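Local atomic coordinates of putative 2,5-diketo-D-gluconic acid reductase B (Sinorhizobium meliloti, PDB entry 3UP8), a protein that probably reduces carbonyl compounds such as methylglyoxal and 2,5-diketo-D-gluconate with NADPH, as a TIM-barrel member of the aldo/keto reductase family. Residues L57-R62 with A255-N260; G71-V76 with L92-W97; L239-D244 with F266-E271; G40-S45 with S205-A210. All blocks are in the same frame, centred on the assembly; numbering follows the deposited sequence.

Contact 1 of 4, residues L57-R62 with A255-N260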
# COMPACT_ATOMS: atom_id res chain seq x y z
N LEU A 57 -6.87 9.49 11.73
CA LEU A 57 -6.67 10.80 11.13
C LEU A 57 -6.33 11.86 12.19
O LEU A 57 -5.48 12.72 11.95
CB LEU A 57 -7.91 11.21 10.33
CG LEU A 57 -8.14 10.47 9.00
CD1 LEU A 57 -9.57 10.68 8.53
CD2 LEU A 57 -7.15 10.91 7.92
N LYS A 58 -7.01 11.79 13.34
CA LYS A 58 -6.69 12.66 14.48
C LYS A 58 -5.28 12.43 14.94
O LYS A 58 -4.53 13.39 15.12
CB LYS A 58 -7.64 12.40 15.65
CG LYS A 58 -8.99 13.07 15.49
CD LYS A 58 -10.01 12.58 16.53
CE LYS A 58 -11.42 12.95 16.07
NZ LYS A 58 -12.41 13.04 17.18
N LEU A 59 -4.91 11.16 15.12
CA LEU A 59 -3.57 10.78 15.56
C LEU A 59 -2.47 11.27 14.61
O LEU A 59 -1.34 11.51 15.04
CB LEU A 59 -3.49 9.26 15.79
CG LEU A 59 -2.14 8.59 16.05
CD1 LEU A 59 -1.58 8.91 17.44
CD2 LEU A 59 -2.23 7.09 15.85
N GLY A 60 -2.80 11.44 13.33
CA GLY A 60 -1.80 11.94 12.38
C GLY A 60 -1.60 11.17 11.08
O GLY A 60 -0.78 11.57 10.27
N PHE A 61 -2.33 10.07 10.88
CA PHE A 61 -2.30 9.35 9.59
C PHE A 61 -2.77 10.29 8.49
O PHE A 61 -3.77 10.99 8.66
CB PHE A 61 -3.24 8.15 9.60
CG PHE A 61 -2.60 6.88 10.07
CD1 PHE A 61 -2.06 5.98 9.15
CD2 PHE A 61 -2.56 6.58 11.42
CE1 PHE A 61 -1.46 4.79 9.59
CE2 PHE A 61 -1.97 5.40 11.87
CZ PHE A 61 -1.42 4.51 10.96
N ARG A 62 -2.05 10.30 7.37
CA ARG A 62 -2.41 11.15 6.23
C ARG A 62 -2.43 10.39 4.90
O ARG A 62 -2.45 10.99 3.83
CB ARG A 62 -1.45 12.33 6.13
CG ARG A 62 -1.56 13.35 7.26
CD ARG A 62 -2.91 14.08 7.26
NE ARG A 62 -2.97 15.07 8.33
CZ ARG A 62 -3.40 14.82 9.56
NH1 ARG A 62 -3.83 13.61 9.89
NH2 ARG A 62 -3.40 15.78 10.47
N ALA A 255 -5.66 0.69 20.26
CA ALA A 255 -4.38 0.31 20.87
C ALA A 255 -3.29 -0.03 19.85
O ALA A 255 -2.16 0.45 19.96
CB ALA A 255 -4.58 -0.86 21.85
N ARG A 256 -3.62 -0.85 18.86
CA ARG A 256 -2.68 -1.16 17.77
C ARG A 256 -2.38 0.11 16.96
O ARG A 256 -1.25 0.32 16.52
CB ARG A 256 -3.23 -2.25 16.85
CG ARG A 256 -3.37 -3.62 17.48
CD ARG A 256 -3.71 -4.64 16.41
NE ARG A 256 -4.86 -5.47 16.77
CZ ARG A 256 -5.74 -5.96 15.90
NH1 ARG A 256 -5.63 -5.72 14.60
NH2 ARG A 256 -6.75 -6.71 16.34
N LEU A 257 -3.41 0.94 16.78
CA LEU A 257 -3.31 2.23 16.10
C LEU A 257 -2.11 3.05 16.59
O LEU A 257 -1.23 3.40 15.80
CB LEU A 257 -4.61 3.01 16.34
CG LEU A 257 -5.19 4.03 15.35
CD1 LEU A 257 -5.54 5.30 16.11
CD2 LEU A 257 -4.26 4.33 14.18
N LYS A 258 -2.08 3.34 17.89
CA LYS A 258 -1.02 4.17 18.48
C LYS A 258 0.34 3.50 18.41
O LYS A 258 1.37 4.16 18.27
CB LYS A 258 -1.37 4.54 19.92
CG LYS A 258 -2.76 5.17 20.07
CD LYS A 258 -2.81 6.19 21.19
CE LYS A 258 -4.02 7.11 21.02
NZ LYS A 258 -4.29 7.96 22.23
N GLU A 259 0.33 2.17 18.52
CA GLU A 259 1.54 1.35 18.48
C GLU A 259 2.16 1.34 17.07
O GLU A 259 3.36 1.58 16.90
CB GLU A 259 1.20 -0.08 18.95
CG GLU A 259 2.36 -1.07 18.96
CD GLU A 259 1.89 -2.52 19.08
OE1 GLU A 259 0.96 -2.78 19.87
OE2 GLU A 259 2.46 -3.39 18.38
N ASN A 260 1.33 1.08 16.06
CA ASN A 260 1.77 1.04 14.66
C ASN A 260 2.33 2.38 14.17
O ASN A 260 3.26 2.42 13.36
CB ASN A 260 0.62 0.57 13.76
CG ASN A 260 0.35 -0.92 13.87
OD1 ASN A 260 0.71 -1.56 14.86
ND2 ASN A 260 -0.28 -1.48 12.84
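L257, on helix 254-261, lays its forked end against two side chains, L59 in the last turn of helix 46-59 and F61 in the loop just after it. The leucine tips meet head on: L59 CD2 sits 3.8 Å from L257 CD1 and equally 3.8 Å from L257 CD2, so one methyl rests in the fork of the other side chain. L59 reaches across because its CG is anti to the backbone N (chi1 171°), which carries the branch out from the last turn of its helix. F61 meets the same fork differently. Its ring and L257 run past each other in opposite directions, with F61 CE2 only 3.4 Å from L257 CD2, the tightest approach of the contact. L59 CD2 also comes within 4.1 Å of K258 CA, so the leucine tip touches the backbone of K258 as well as the side chain of L257. Between the two apolar residues, G60 leaves helical geometry with a positive phi (130°) that glycine readily adopts. This turn takes the chain from L59 to F61. Behind it R62 ties the bend down: R62 NH1 donates to L57 O (2.8 Å) in the carbonyl plane, and to F61 O (2.9 Å) from well above it. The ring of F61 also meets that of F261, and L257 packs on Q55 and A56 as well. No hydrogen bond crosses between the two segments, so they are joined by apolar contact and the exclusion of water.

Contact 2 of 4, residues G71-V76 with L92-W97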
# COMPACT_ATOMS: atom_id res chain seq x y z
N GLY A 71 -15.25 -3.07 -0.56
CA GLY A 71 -16.62 -2.72 -0.19
C GLY A 71 -16.74 -1.69 0.92
O GLY A 71 -17.80 -1.54 1.52
N ASN A 72 -15.66 -0.98 1.22
CA ASN A 72 -15.71 0.02 2.30
C ASN A 72 -15.36 1.45 1.87
O ASN A 72 -15.10 2.31 2.71
CB ASN A 72 -14.84 -0.43 3.48
CG ASN A 72 -13.39 -0.71 3.06
OD1 ASN A 72 -12.91 -0.18 2.06
ND2 ASN A 72 -12.70 -1.55 3.83
N GLU A 73 -15.36 1.70 0.55
CA GLU A 73 -15.04 3.05 0.05
C GLU A 73 -15.98 4.12 0.60
O GLU A 73 -15.54 5.23 0.95
CB GLU A 73 -15.09 3.10 -1.48
CG GLU A 73 -13.86 2.53 -2.18
CD GLU A 73 -14.08 2.41 -3.70
OE1 GLU A 73 -15.18 1.97 -4.12
OE2 GLU A 73 -13.16 2.77 -4.46
N ALA A 74 -17.28 3.80 0.67
CA ALA A 74 -18.27 4.72 1.22
C ALA A 74 -17.90 5.22 2.62
O ALA A 74 -17.98 6.41 2.92
CB ALA A 74 -19.68 4.07 1.22
N GLU A 75 -17.46 4.30 3.47
CA GLU A 75 -17.14 4.62 4.86
C GLU A 75 -15.81 5.37 4.94
O GLU A 75 -15.66 6.26 5.78
CB GLU A 75 -17.14 3.35 5.71
CG GLU A 75 -18.55 2.73 5.87
CD GLU A 75 -18.96 1.76 4.77
OE1 GLU A 75 -18.26 1.66 3.72
OE2 GLU A 75 -19.99 1.08 4.94
N VAL A 76 -14.86 5.03 4.07
CA VAL A 76 -13.62 5.81 3.95
C VAL A 76 -13.96 7.26 3.63
O VAL A 76 -13.46 8.17 4.28
CB VAL A 76 -12.63 5.23 2.89
CG1 VAL A 76 -11.50 6.22 2.60
CG2 VAL A 76 -12.04 3.90 3.36
N LEU A 92 -5.04 9.72 -0.82
CA LEU A 92 -6.10 8.72 -0.89
C LEU A 92 -5.90 7.81 -2.09
O LEU A 92 -5.80 8.28 -3.20
CB LEU A 92 -7.50 9.39 -0.90
CG LEU A 92 -8.74 8.49 -1.08
CD1 LEU A 92 -8.94 7.46 0.06
CD2 LEU A 92 -10.02 9.31 -1.30
N THR A 93 -5.85 6.50 -1.83
CA THR A 93 -5.64 5.51 -2.86
C THR A 93 -6.85 4.60 -2.98
O THR A 93 -7.36 4.14 -1.96
CB THR A 93 -4.45 4.62 -2.47
OG1 THR A 93 -3.29 5.44 -2.36
CG2 THR A 93 -4.21 3.47 -3.50
N THR A 94 -7.32 4.35 -4.20
CA THR A 94 -8.21 3.21 -4.43
C THR A 94 -7.70 2.34 -5.58
O THR A 94 -6.67 2.64 -6.18
CB THR A 94 -9.73 3.60 -4.54
OG1 THR A 94 -10.54 2.43 -4.40
CG2 THR A 94 -10.05 4.33 -5.86
N LYS A 95 -8.41 1.24 -5.84
CA LYS A 95 -7.95 0.24 -6.80
C LYS A 95 -9.12 -0.21 -7.66
O LYS A 95 -10.22 -0.46 -7.16
CB LYS A 95 -7.37 -0.98 -6.07
CG LYS A 95 -6.35 -0.63 -4.98
CD LYS A 95 -5.74 -1.88 -4.34
CE LYS A 95 -4.92 -1.54 -3.10
NZ LYS A 95 -5.75 -1.15 -1.90
N VAL A 96 -8.88 -0.30 -8.96
CA VAL A 96 -9.87 -0.85 -9.90
C VAL A 96 -9.90 -2.38 -9.84
O VAL A 96 -8.88 -3.04 -10.04
CB VAL A 96 -9.58 -0.38 -11.33
CG1 VAL A 96 -10.63 -0.91 -12.30
CG2 VAL A 96 -9.50 1.12 -11.37
N TRP A 97 -11.08 -2.92 -9.54
CA TRP A 97 -11.29 -4.36 -9.46
C TRP A 97 -11.29 -4.94 -10.87
O TRP A 97 -11.72 -4.30 -11.83
CB TRP A 97 -12.62 -4.68 -8.76
CG TRP A 97 -12.86 -6.17 -8.59
CD1 TRP A 97 -13.93 -6.89 -9.04
CD2 TRP A 97 -11.99 -7.11 -7.95
NE1 TRP A 97 -13.79 -8.22 -8.71
CE2 TRP A 97 -12.60 -8.38 -8.05
CE3 TRP A 97 -10.74 -7.00 -7.31
CZ2 TRP A 97 -12.01 -9.53 -7.51
CZ3 TRP A 97 -10.16 -8.16 -6.77
CH2 TRP A 97 -10.80 -9.40 -6.88
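A single buried hydrogen bond and one methyl contact join the start of helix 73-83 to strand 91-96, within the beta-alpha-beta unit formed by strand 63-65, that helix and the next barrel strand. The bond runs from T94 OG1 to E73 OE2 and is short, at 2.6 Å. It reaches the carboxylate oxygen on its anti side, 29° out of the carboxylate plane, and the two side chains cross at about a right angle. E73 gets there by stretching out beyond CG, so that a residue of the first helical turn can lay its carboxylate beside the strand. T94 turns OG1 anti to its own N (chi1 -165°), toward the helix. E73 OE2 is gripped a second time, by S113 OG of helix 103-117, so two hydroxyls satisfy one oxygen of a buried acid. One helical turn further on, V76 CG1 packs against L92 CD1 at 3.8 Å, both side chains aimed at the opposite segment. N72, just ahead of the helix, uses its amide elsewhere, bonding T66 OG1 and the carbonyl oxygens of T41 and M44. Next along the strand after T94, K95 NZ forms a salt bridge with D65 and a hydrogen bond with Y70 OH. Y70 is the predicted proton donor and K95 the residue predicted to lower its pKa. Helix packed outside strand is the layout of a TIM barrel, and the lysine and tyrosine joined inside are consistent with the catalytic centre of aldo/keto reductases.

Contact 3 of 4, residues L239-D244 with F266-E271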
# COMPACT_ATOMS: atom_id res chain seq x y z
N LEU A 239 10.34 -2.67 7.25
CA LEU A 239 9.80 -2.24 5.95
C LEU A 239 10.11 -0.78 5.66
O LEU A 239 10.72 -0.44 4.64
CB LEU A 239 8.29 -2.50 5.91
CG LEU A 239 7.91 -3.99 5.98
CD1 LEU A 239 6.44 -4.17 6.31
CD2 LEU A 239 8.25 -4.68 4.67
N VAL A 240 9.73 0.09 6.59
CA VAL A 240 9.74 1.53 6.39
C VAL A 240 11.17 2.07 6.34
O VAL A 240 11.44 3.11 5.74
CB VAL A 240 8.82 2.19 7.46
CG1 VAL A 240 9.61 2.86 8.59
CG2 VAL A 240 7.83 3.10 6.80
N GLN A 241 12.11 1.32 6.94
CA GLN A 241 13.53 1.66 6.91
C GLN A 241 14.19 1.31 5.57
O GLN A 241 15.27 1.80 5.25
CB GLN A 241 14.27 0.96 8.06
CG GLN A 241 15.71 1.44 8.30
CD GLN A 241 16.24 1.04 9.67
OE1 GLN A 241 15.56 1.21 10.69
NE2 GLN A 241 17.45 0.51 9.70
N GLN A 242 13.55 0.45 4.77
CA GLN A 242 14.07 0.14 3.44
C GLN A 242 13.79 1.27 2.46
O GLN A 242 12.68 1.84 2.46
CB GLN A 242 13.45 -1.13 2.91
CG GLN A 242 13.99 -2.39 3.50
CD GLN A 242 13.23 -3.60 3.03
OE1 GLN A 242 13.28 -3.96 1.86
NE2 GLN A 242 12.55 -4.25 3.96
N GLN A 243 14.79 1.59 1.63
CA GLN A 243 14.63 2.60 0.58
C GLN A 243 13.46 2.23 -0.31
O GLN A 243 13.33 1.08 -0.73
CB GLN A 243 15.89 2.72 -0.28
CG GLN A 243 17.15 3.20 0.46
CD GLN A 243 16.92 4.48 1.24
OE1 GLN A 243 16.56 5.51 0.68
NE2 GLN A 243 17.14 4.41 2.55
N ASP A 244 12.61 3.22 -0.59
CA ASP A 244 11.52 3.08 -1.58
C ASP A 244 10.36 2.20 -1.15
O ASP A 244 9.59 1.75 -2.00
CB ASP A 244 12.05 2.58 -2.93
CG ASP A 244 13.27 3.35 -3.41
OD1 ASP A 244 13.14 4.56 -3.71
OD2 ASP A 244 14.36 2.74 -3.48
N PHE A 266 12.58 5.02 16.39
CA PHE A 266 13.79 4.23 16.50
C PHE A 266 14.28 3.79 15.14
O PHE A 266 13.61 4.04 14.14
CB PHE A 266 13.55 3.01 17.41
CG PHE A 266 12.65 1.95 16.81
CD1 PHE A 266 13.15 0.68 16.52
CD2 PHE A 266 11.30 2.21 16.56
CE1 PHE A 266 12.32 -0.31 15.98
CE2 PHE A 266 10.47 1.23 16.02
CZ PHE A 266 10.98 -0.04 15.73
N ALA A 267 15.45 3.17 15.12
CA ALA A 267 16.00 2.58 13.91
C ALA A 267 16.58 1.21 14.24
O ALA A 267 17.01 0.96 15.37
CB ALA A 267 17.06 3.48 13.31
N LEU A 268 16.54 0.30 13.26
CA LEU A 268 17.18 -1.00 13.41
C LEU A 268 18.62 -0.91 12.95
O LEU A 268 18.92 -0.23 11.97
CB LEU A 268 16.44 -2.09 12.62
CG LEU A 268 14.97 -2.37 12.91
CD1 LEU A 268 14.43 -3.45 11.98
CD2 LEU A 268 14.75 -2.76 14.36
N THR A 269 19.51 -1.61 13.66
CA THR A 269 20.91 -1.69 13.28
C THR A 269 21.04 -2.46 11.97
O THR A 269 20.11 -3.18 11.58
CB THR A 269 21.76 -2.40 14.38
OG1 THR A 269 21.58 -3.82 14.28
CG2 THR A 269 21.35 -1.94 15.78
N ARG A 270 22.18 -2.31 11.29
CA ARG A 270 22.46 -3.06 10.07
C ARG A 270 22.27 -4.56 10.26
O ARG A 270 21.73 -5.24 9.39
CB ARG A 270 23.88 -2.80 9.58
CG ARG A 270 23.98 -1.80 8.44
CD ARG A 270 25.29 -1.97 7.66
NE ARG A 270 25.77 -0.69 7.14
CZ ARG A 270 26.65 0.10 7.76
NH1 ARG A 270 27.18 -0.26 8.93
NH2 ARG A 270 27.02 1.25 7.20
N GLU A 271 22.75 -5.04 11.40
CA GLU A 271 22.73 -6.47 11.73
C GLU A 271 21.30 -6.92 11.98
O GLU A 271 20.91 -8.01 11.57
CB GLU A 271 23.60 -6.74 12.97
CG GLU A 271 25.02 -6.17 12.88
CD GLU A 271 25.50 -5.57 14.21
OE1 GLU A 271 24.66 -4.98 14.95
OE2 GLU A 271 26.71 -5.66 14.50
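With CG anti to the backbone N (chi1 -169°) and the chain extended beyond it (chi2 163°), Q241 reaches straight out to the backbone of A267 and L268. A turn about the last bond sets its amide alongside L268, and both amide atoms bond the same residue. L268 N donates to Q241 OE1 over 2.9 Å, in the carbonyl plane and on a lone pair. In return Q241 NE2 donates to L268 O at 2.8 Å; that oxygen lies in the amide plane of the glutamine. Both bonds are nearly straight, and the pair fixes the rotation of the amide: exchanging its O and N would set donor against donor and acceptor against acceptor. Q241 OE1 accepts a second bond, from R237 NE. Beside the amide, A267 CA comes within 3.5 Å of Q241 OE1, and the CB of L268 lies 3.9 Å from the same oxygen. The extended run of A267 and L268 leads directly into helix 270-277, whose N-cap residue T269 bonds E272 N. M273 of that helix touches both Q241 and L268, while L268 packs back on R237 and W238 of helix 231-240.

Contact 4 of 4, residues G40-S45 with S205-A210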
# COMPACT_ATOMS: atom_id res chain seq x y z
N GLY A 40 -4.38 1.09 5.88
CA GLY A 40 -4.94 0.16 4.90
C GLY A 40 -6.29 -0.33 5.36
O GLY A 40 -6.45 -0.75 6.51
N THR A 41 -7.28 -0.27 4.47
CA THR A 41 -8.65 -0.72 4.82
C THR A 41 -8.96 -2.14 4.33
O THR A 41 -10.05 -2.67 4.56
CB THR A 41 -9.75 0.28 4.38
OG1 THR A 41 -9.76 0.40 2.95
CG2 THR A 41 -9.51 1.67 4.99
N PHE A 42 -8.00 -2.75 3.66
CA PHE A 42 -8.04 -4.17 3.32
C PHE A 42 -8.27 -4.96 4.62
O PHE A 42 -7.63 -4.70 5.64
CB PHE A 42 -6.72 -4.53 2.62
CG PHE A 42 -6.44 -6.00 2.49
CD1 PHE A 42 -7.37 -6.87 1.91
CD2 PHE A 42 -5.21 -6.50 2.90
CE1 PHE A 42 -7.08 -8.23 1.79
CE2 PHE A 42 -4.91 -7.85 2.79
CZ PHE A 42 -5.84 -8.72 2.23
N ARG A 43 -9.24 -5.87 4.60
CA ARG A 43 -9.57 -6.72 5.75
C ARG A 43 -10.40 -5.98 6.80
O ARG A 43 -10.69 -6.53 7.86
CB ARG A 43 -8.31 -7.33 6.41
CG ARG A 43 -7.46 -8.23 5.51
CD ARG A 43 -6.02 -8.33 6.03
NE ARG A 43 -5.95 -9.01 7.32
CZ ARG A 43 -5.12 -8.70 8.31
NH1 ARG A 43 -4.23 -7.72 8.18
NH2 ARG A 43 -5.17 -9.39 9.44
N MSE A 44 -10.79 -4.74 6.53
CA MSE A 44 -11.57 -3.99 7.49
C MSE A 44 -12.99 -3.88 7.00
O MSE A 44 -13.21 -3.59 5.83
CB MSE A 44 -11.01 -2.59 7.69
CG MSE A 44 -9.68 -2.57 8.40
SE MSE A 44 -9.16 -0.75 8.81
CE MSE A 44 -10.58 -0.26 10.06
N SER A 45 -13.95 -4.09 7.90
CA SER A 45 -15.36 -3.90 7.56
C SER A 45 -15.66 -2.41 7.46
O SER A 45 -14.84 -1.58 7.86
CB SER A 45 -16.26 -4.53 8.63
OG SER A 45 -16.26 -3.71 9.79
N SER A 205 3.83 -2.03 0.65
CA SER A 205 3.65 -3.29 1.36
C SER A 205 2.26 -3.45 1.98
O SER A 205 1.78 -2.53 2.65
CB SER A 205 4.70 -3.40 2.48
OG SER A 205 4.31 -4.37 3.43
N TYR A 206 1.65 -4.61 1.76
CA TYR A 206 0.53 -5.06 2.59
C TYR A 206 0.87 -6.38 3.29
O TYR A 206 1.81 -7.08 2.89
CB TYR A 206 -0.82 -5.13 1.83
CG TYR A 206 -0.93 -6.18 0.73
CD1 TYR A 206 -1.20 -7.51 1.03
CD2 TYR A 206 -0.79 -5.82 -0.62
CE1 TYR A 206 -1.32 -8.47 0.02
CE2 TYR A 206 -0.91 -6.77 -1.64
CZ TYR A 206 -1.18 -8.10 -1.31
OH TYR A 206 -1.31 -9.05 -2.28
N TYR A 207 0.10 -6.69 4.34
CA TYR A 207 0.28 -7.89 5.18
C TYR A 207 1.61 -7.90 5.94
O TYR A 207 2.24 -8.95 6.10
CB TYR A 207 0.14 -9.20 4.37
CG TYR A 207 -1.16 -9.94 4.63
CD1 TYR A 207 -1.93 -10.40 3.56
CD2 TYR A 207 -1.61 -10.19 5.93
CE1 TYR A 207 -3.12 -11.09 3.79
CE2 TYR A 207 -2.80 -10.87 6.17
CZ TYR A 207 -3.55 -11.31 5.08
OH TYR A 207 -4.74 -11.97 5.27
N ALA A 208 2.04 -6.73 6.39
CA ALA A 208 3.26 -6.58 7.20
C ALA A 208 3.34 -7.59 8.37
O ALA A 208 4.41 -8.08 8.69
CB ALA A 208 3.37 -5.17 7.73
N MSE A 209 2.19 -7.89 8.98
CA MSE A 209 2.12 -8.78 10.16
C MSE A 209 2.14 -10.28 9.80
O MSE A 209 2.14 -11.13 10.69
CB MSE A 209 0.86 -8.49 10.99
CG MSE A 209 0.75 -7.08 11.55
SE MSE A 209 2.25 -6.65 12.70
CE MSE A 209 3.34 -5.62 11.49
N ALA A 210 2.12 -10.57 8.50
CA ALA A 210 2.07 -11.95 7.98
C ALA A 210 0.97 -12.82 8.62
O ALA A 210 1.22 -13.97 9.01
CB ALA A 210 3.43 -12.61 8.05
O HOH W 1 -5.96 -11.95 7.47
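The ring of F42 carries the CG of R43 over the centre of one face, 3.5 Å above the plane, and turns an edge to Y207. This pair is an offset edge-to-face contact: the F42 edge meets the Y207 face, with centroids 5.6 Å apart and planes at 88°. The closest atoms are F42 CE2 and Y207 CE1, at 3.8 Å. Y207 CE2 lies over one face of the R43 guanidinium, whose plane is 27° from that of the ring, with R43 CZ 3.8 Å from Y207 CE2. The bend at chi3 (66°) turns the arginine away from F42 and carries the guanidinium alongside Y207. A water in the plane of the Y207 ring, at its edge, bridges the polar ends, Y207 OH and the weakly bonded R43 NE. Y206 completes the aromatic cluster: its rim faces Y207 CD1, while its CD1 comes 4.1 Å from F42 CE2 with the rings obliquely set. Y206 OH bonds N159, and its side chain lies next to a bound acetate. F42 also lies beside the side chain of Y70, the predicted proton donor, so the cluster borders the probable active site where the loop after strand 37-40 meets the end of strand 202-206 and the loop that follows. No direct hydrogen bond crosses the contact, which rests chiefly on aromatic edges and aliphatic arginine carbons.

In the fold
All four contacts belong to one eight-stranded parallel barrel with its surrounding helices. Contact 4 lies nearest its middle, about 9 Å from the centre of the chain, and joins the loop after the first strand to the end of the seventh and the loop that follows. Contact 2 is about 14 Å from it, centre to centre, and packs V76 on T41; contact 3 touches it through L239 against A208 and S205. Contacts 2 and 3 lie on opposite sides of the chain's centre, about 30 Å apart between centres. Along the sequence, contact 1 spans contact 2 and alternates with contacts 3 and 4. By pairing helix 46-59 with helix 254-261, it brings early and late parts of the chain together, consistent with barrel closure.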